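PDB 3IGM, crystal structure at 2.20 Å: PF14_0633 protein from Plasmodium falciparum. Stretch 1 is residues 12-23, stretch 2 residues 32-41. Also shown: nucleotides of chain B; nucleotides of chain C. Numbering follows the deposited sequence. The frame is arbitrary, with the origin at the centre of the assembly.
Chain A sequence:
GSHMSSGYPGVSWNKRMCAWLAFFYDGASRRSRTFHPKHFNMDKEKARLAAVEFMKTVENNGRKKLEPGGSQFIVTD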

# COMPACT_ATOMS: atom_id res chain seq x y z
N SER A 12 10.14 12.24 -2.30
CA SER A 12 8.94 12.00 -3.11
C SER A 12 8.44 10.57 -3.06
O SER A 12 9.23 9.62 -2.93
CB SER A 12 9.15 12.42 -4.57
OG SER A 12 10.35 11.89 -5.12
N TRP A 13 7.12 10.45 -3.16
CA TRP A 13 6.44 9.17 -3.20
C TRP A 13 6.58 8.50 -4.58
O TRP A 13 6.19 9.05 -5.61
CB TRP A 13 4.97 9.39 -2.84
CG TRP A 13 4.18 8.12 -2.70
CD1 TRP A 13 3.20 7.66 -3.54
CD2 TRP A 13 4.27 7.16 -1.63
NE1 TRP A 13 2.69 6.48 -3.08
CE2 TRP A 13 3.32 6.14 -1.91
CE3 TRP A 13 5.06 7.05 -0.48
CZ2 TRP A 13 3.14 5.04 -1.07
CZ3 TRP A 13 4.89 5.95 0.36
CH2 TRP A 13 3.93 4.96 0.06
N ASN A 14 7.14 7.29 -4.58
CA ASN A 14 7.23 6.44 -5.77
C ASN A 14 6.04 5.49 -5.74
O ASN A 14 5.97 4.60 -4.89
CB ASN A 14 8.57 5.70 -5.77
CG ASN A 14 8.81 4.89 -7.04
OD1 ASN A 14 8.05 3.97 -7.34
ND2 ASN A 14 9.89 5.21 -7.77
N LYS A 15 5.09 5.69 -6.65
CA LYS A 15 3.84 4.92 -6.65
C LYS A 15 4.02 3.42 -6.90
O LYS A 15 3.49 2.59 -6.14
CB LYS A 15 2.81 5.54 -7.61
CG LYS A 15 2.25 6.87 -7.12
CD LYS A 15 1.37 7.56 -8.14
CE LYS A 15 0.71 8.79 -7.51
NZ LYS A 15 -0.10 9.59 -8.46
N ARG A 16 4.79 3.05 -7.93
CA ARG A 16 5.12 1.64 -8.17
C ARG A 16 5.69 0.94 -6.93
O ARG A 16 5.27 -0.18 -6.59
CB ARG A 16 6.08 1.45 -9.34
CG ARG A 16 6.33 -0.04 -9.63
CD ARG A 16 7.28 -0.30 -10.79
NE ARG A 16 8.71 -0.07 -10.51
CZ ARG A 16 9.40 -0.61 -9.50
NH1 ARG A 16 8.80 -1.39 -8.60
NH2 ARG A 16 10.69 -0.34 -9.37
N MET A 17 6.63 1.59 -6.24
CA MET A 17 7.30 0.99 -5.08
C MET A 17 6.47 1.09 -3.82
O MET A 17 6.68 0.36 -2.86
CB MET A 17 8.67 1.64 -4.84
CG MET A 17 9.65 1.50 -6.00
SD MET A 17 11.18 2.41 -5.70
CE MET A 17 11.80 1.46 -4.31
N CYS A 18 5.52 2.02 -3.81
CA CYS A 18 4.79 2.31 -2.58
C CYS A 18 5.81 2.70 -1.47
O CYS A 18 5.80 2.15 -0.37
CB CYS A 18 3.93 1.11 -2.18
SG CYS A 18 2.78 1.42 -0.84
N ALA A 19 6.69 3.65 -1.80
CA ALA A 19 7.76 4.10 -0.90
C ALA A 19 8.14 5.54 -1.21
O ALA A 19 7.99 6.00 -2.36
CB ALA A 19 8.99 3.20 -1.05
N TRP A 20 8.62 6.23 -0.18
CA TRP A 20 9.27 7.52 -0.31
C TRP A 20 10.71 7.29 -0.70
O TRP A 20 11.39 6.48 -0.06
CB TRP A 20 9.27 8.27 1.03
CG TRP A 20 7.92 8.49 1.63
CD1 TRP A 20 7.33 7.75 2.61
CD2 TRP A 20 6.99 9.53 1.29
NE1 TRP A 20 6.07 8.26 2.89
CE2 TRP A 20 5.85 9.35 2.09
CE3 TRP A 20 7.02 10.58 0.36
CZ2 TRP A 20 4.73 10.20 2.01
CZ3 TRP A 20 5.90 11.43 0.28
CH2 TRP A 20 4.78 11.23 1.10
N LEU A 21 11.19 7.99 -1.72
CA LEU A 21 12.62 8.03 -1.96
C LEU A 21 13.15 9.42 -1.66
O LEU A 21 12.55 10.43 -2.01
CB LEU A 21 13.03 7.57 -3.36
CG LEU A 21 12.47 6.34 -4.08
CD1 LEU A 21 13.42 5.89 -5.19
CD2 LEU A 21 12.10 5.18 -3.20
N ALA A 22 14.27 9.44 -0.95
CA ALA A 22 15.00 10.67 -0.68
C ALA A 22 16.12 10.73 -1.71
O ALA A 22 16.99 9.84 -1.78
CB ALA A 22 15.57 10.64 0.75
N PHE A 23 16.05 11.76 -2.54
CA PHE A 23 17.01 12.01 -3.60
C PHE A 23 17.99 13.05 -3.12
O PHE A 23 17.59 14.06 -2.55
CB PHE A 23 16.29 12.48 -4.88
CG PHE A 23 15.57 11.37 -5.60
CD1 PHE A 23 16.20 10.68 -6.64
CD2 PHE A 23 14.29 10.99 -5.22
CE1 PHE A 23 15.57 9.63 -7.29
CE2 PHE A 23 13.64 9.93 -5.86
CZ PHE A 23 14.27 9.26 -6.91
N SER A 32 19.55 8.00 -4.66
CA SER A 32 18.31 7.89 -3.90
C SER A 32 18.37 6.84 -2.80
O SER A 32 19.08 5.84 -2.92
CB SER A 32 17.12 7.62 -4.84
OG SER A 32 17.16 6.30 -5.35
N ARG A 33 17.62 7.08 -1.74
CA ARG A 33 17.46 6.14 -0.65
C ARG A 33 15.97 5.85 -0.46
O ARG A 33 15.15 6.77 -0.37
CB ARG A 33 18.10 6.68 0.63
CG ARG A 33 17.85 5.86 1.91
CD ARG A 33 18.77 4.66 2.07
NE ARG A 33 20.18 5.02 2.17
CZ ARG A 33 20.89 5.01 3.30
NH1 ARG A 33 20.33 4.69 4.47
NH2 ARG A 33 22.17 5.32 3.27
N THR A 34 15.64 4.56 -0.39
CA THR A 34 14.27 4.11 -0.32
C THR A 34 13.74 3.93 1.11
O THR A 34 14.39 3.29 1.95
CB THR A 34 14.13 2.79 -1.11
OG1 THR A 34 14.40 3.04 -2.50
CG2 THR A 34 12.75 2.21 -0.95
N PHE A 35 12.55 4.47 1.36
CA PHE A 35 11.88 4.36 2.66
C PHE A 35 10.45 3.82 2.51
O PHE A 35 9.51 4.59 2.24
CB PHE A 35 11.86 5.72 3.37
CG PHE A 35 13.22 6.22 3.77
CD1 PHE A 35 13.74 5.94 5.04
CD2 PHE A 35 13.98 6.97 2.88
CE1 PHE A 35 14.99 6.40 5.42
CE2 PHE A 35 15.24 7.44 3.24
CZ PHE A 35 15.75 7.15 4.52
N HIS A 36 10.30 2.51 2.67
CA HIS A 36 8.98 1.87 2.68
C HIS A 36 8.28 2.14 4.00
O HIS A 36 8.93 2.21 5.05
CB HIS A 36 9.12 0.35 2.51
CG HIS A 36 9.52 -0.07 1.13
ND1 HIS A 36 8.62 -0.17 0.09
CD2 HIS A 36 10.72 -0.40 0.62
CE1 HIS A 36 9.25 -0.55 -1.00
NE2 HIS A 36 10.53 -0.71 -0.71
N PRO A 37 6.93 2.27 3.96
CA PRO A 37 6.22 2.32 5.23
C PRO A 37 6.68 1.18 6.13
O PRO A 37 6.92 0.05 5.67
CB PRO A 37 4.76 2.11 4.82
CG PRO A 37 4.68 2.67 3.43
CD PRO A 37 6.03 2.40 2.80
N LYS A 38 6.86 1.50 7.40
CA LYS A 38 7.28 0.54 8.40
C LYS A 38 6.31 -0.65 8.39
O LYS A 38 5.09 -0.46 8.31
CB LYS A 38 7.31 1.20 9.78
CG LYS A 38 7.93 2.62 9.79
CD LYS A 38 9.39 2.62 9.34
CE LYS A 38 9.97 4.03 9.33
NZ LYS A 38 11.32 4.08 8.67
N HIS A 39 6.88 -1.85 8.44
CA HIS A 39 6.13 -3.11 8.47
C HIS A 39 5.16 -3.27 7.28
O HIS A 39 4.10 -3.90 7.42
CB HIS A 39 5.35 -3.29 9.79
CG HIS A 39 6.14 -2.95 11.02
ND1 HIS A 39 7.09 -3.80 11.54
CD2 HIS A 39 6.11 -1.87 11.83
CE1 HIS A 39 7.61 -3.25 12.63
NE2 HIS A 39 7.03 -2.08 12.82
N PHE A 40 5.52 -2.72 6.12
CA PHE A 40 4.62 -2.78 4.97
C PHE A 40 4.30 -4.22 4.56
O PHE A 40 3.14 -4.55 4.35
CB PHE A 40 5.11 -1.97 3.76
CG PHE A 40 4.15 -1.99 2.60
CD1 PHE A 40 2.94 -1.29 2.66
CD2 PHE A 40 4.43 -2.75 1.46
CE1 PHE A 40 2.04 -1.32 1.60
CE2 PHE A 40 3.53 -2.78 0.38
CZ PHE A 40 2.33 -2.07 0.46
N ASN A 41 5.34 -5.06 4.46
CA ASN A 41 5.16 -6.46 4.09
C ASN A 41 4.22 -7.20 5.04
O ASN A 41 3.23 -7.79 4.58
CB ASN A 41 6.52 -7.17 4.01
CG ASN A 41 7.47 -6.50 3.03
OD1 ASN A 41 7.05 -5.99 1.98
ND2 ASN A 41 8.75 -6.51 3.36
P DC B 3 18.73 1.75 -1.32
OP1 DC B 3 20.01 1.81 -0.57
OP2 DC B 3 17.56 2.52 -0.84
O5' DC B 3 19.07 2.14 -2.83
C5' DC B 3 20.10 1.43 -3.51
C4' DC B 3 20.09 1.76 -4.99
O4' DC B 3 18.81 1.40 -5.55
C3' DC B 3 20.23 3.24 -5.31
O3' DC B 3 21.60 3.48 -5.58
C2' DC B 3 19.31 3.48 -6.51
C1' DC B 3 18.67 2.12 -6.75
N1 DC B 3 17.22 2.11 -7.07
C2 DC B 3 16.85 1.86 -8.41
O2 DC B 3 17.73 1.67 -9.27
N3 DC B 3 15.54 1.84 -8.70
C4 DC B 3 14.61 2.05 -7.75
N4 DC B 3 13.32 1.99 -8.14
C5 DC B 3 14.97 2.31 -6.39
C6 DC B 3 16.28 2.34 -6.09
P DA C 4 5.19 8.20 -9.79
OP1 DA C 4 3.79 8.67 -9.71
OP2 DA C 4 5.69 7.22 -8.81
O5' DA C 4 5.50 7.63 -11.26
C5' DA C 4 5.59 8.54 -12.38
C4' DA C 4 6.30 7.95 -13.59
O4' DA C 4 7.73 8.19 -13.54
C3' DA C 4 6.20 6.46 -13.81
O3' DA C 4 6.25 6.25 -15.22
C2' DA C 4 7.43 5.90 -13.10
C1' DA C 4 8.46 6.97 -13.41
N9 DA C 4 9.46 7.22 -12.36
C8 DA C 4 9.18 7.44 -11.04
N7 DA C 4 10.25 7.66 -10.31
C5 DA C 4 11.31 7.60 -11.21
C6 DA C 4 12.70 7.75 -11.05
N6 DA C 4 13.29 8.01 -9.87
N1 DA C 4 13.48 7.63 -12.15
C2 DA C 4 12.90 7.37 -13.33
N3 DA C 4 11.60 7.20 -13.60
C4 DA C 4 10.84 7.33 -12.49
P DC C 3 5.82 14.41 -6.56
OP1 DC C 3 4.41 14.66 -6.91
OP2 DC C 3 6.19 14.31 -5.12
O5' DC C 3 6.32 13.07 -7.31
C5' DC C 3 5.71 12.67 -8.52
C4' DC C 3 6.53 11.69 -9.35
O4' DC C 3 7.90 12.11 -9.56
C3' DC C 3 6.59 10.25 -8.84
O3' DC C 3 6.11 9.50 -9.91
C2' DC C 3 8.08 9.97 -8.70
C1' DC C 3 8.61 10.91 -9.78
N1 DC C 3 10.09 11.12 -9.72
C2 DC C 3 10.86 11.04 -10.89
O2 DC C 3 10.31 10.80 -11.97
N3 DC C 3 12.20 11.23 -10.81
C4 DC C 3 12.76 11.48 -9.63
N4 DC C 3 14.08 11.65 -9.59
C5 DC C 3 12.00 11.58 -8.43
C6 DC C 3 10.68 11.39 -8.51
O HOH W 1 6.10 -0.21 0.60

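What ties the two backbones together? Strand 19-23 runs antiparallel to strand 32-35, and four main-chain hydrogen bonds form two reciprocal pairs. W20 N donates to F35 O at 3.1 Å, and F35 N returns a bond to W20 O at 2.7 Å. Two residues along, A22 N reaches R33 O at 2.9 Å while R33 N reaches A22 O at 2.8 Å. The carbonyls of the second pair also draw in polarized CA-H groups, one on each side of it along the ladder: L21 CA lies 3.2 Å from R33 O, and S32 CA lies 3.2 Å from A22 O. The edge of strand 32-35 also meets DNA, where T34 N donates to OP2 of DC3 in chain B at 2.8 Å.

How do the side chains pack on the sheet? W20, A22, R33 and F35 share one face. The small methyl of A22 leaves room for the F35 ring, whose CE2 approaches A22 CB to 4.1 Å, while W20 CB and F35 CB sit 4.3 Å apart. R33 starts on this face, but its long side chain leads away and stays exposed, as suits a charged group. L21, F23, S32 and T34 occupy the other face. There L21 CD2 comes within 3.2 Å of T34 OG1, so the threonine hydroxyl is packed against a leucine methyl.

Where do aromatic rings take part? S32 CB lies over one face of the F23 ring, 3.8 Å from its centroid, a CH-pi contact made by the serine methylene, while S32 OG is hydrogen-bonded elsewhere in the structure. The opposite face of F23 receives a base: N4 of DC3 in chain C is 3.4 Å from F23 CE1. Just past the strand, H36 points its CA-to-CB bond away, yet its ring turns back so that A19 CB sits over one face, 3.8 Å from the ring centroid. M17 O meets the edge of that ring, 3.3 Å from H36 CE1.

What closes the contact beyond the strands? C18 and P37 meet at the turn, with C18 O 3.2 Å from P37 CD. A water bridges the same carbonyl to the imidazole, 2.6 Å from C18 O, to which it donates, and 2.6 Å from H36 ND1. P37 CG also touches the edge of the W13 indole, 4.1 Å from W13 CH2. P37 then opens a type II turn that leads into the helix, bringing F40 back toward stretch 1, where its CE1 lies 3.7 Å from C18 SG. Altogether 612 Å² is buried between the stretches, counting both sides.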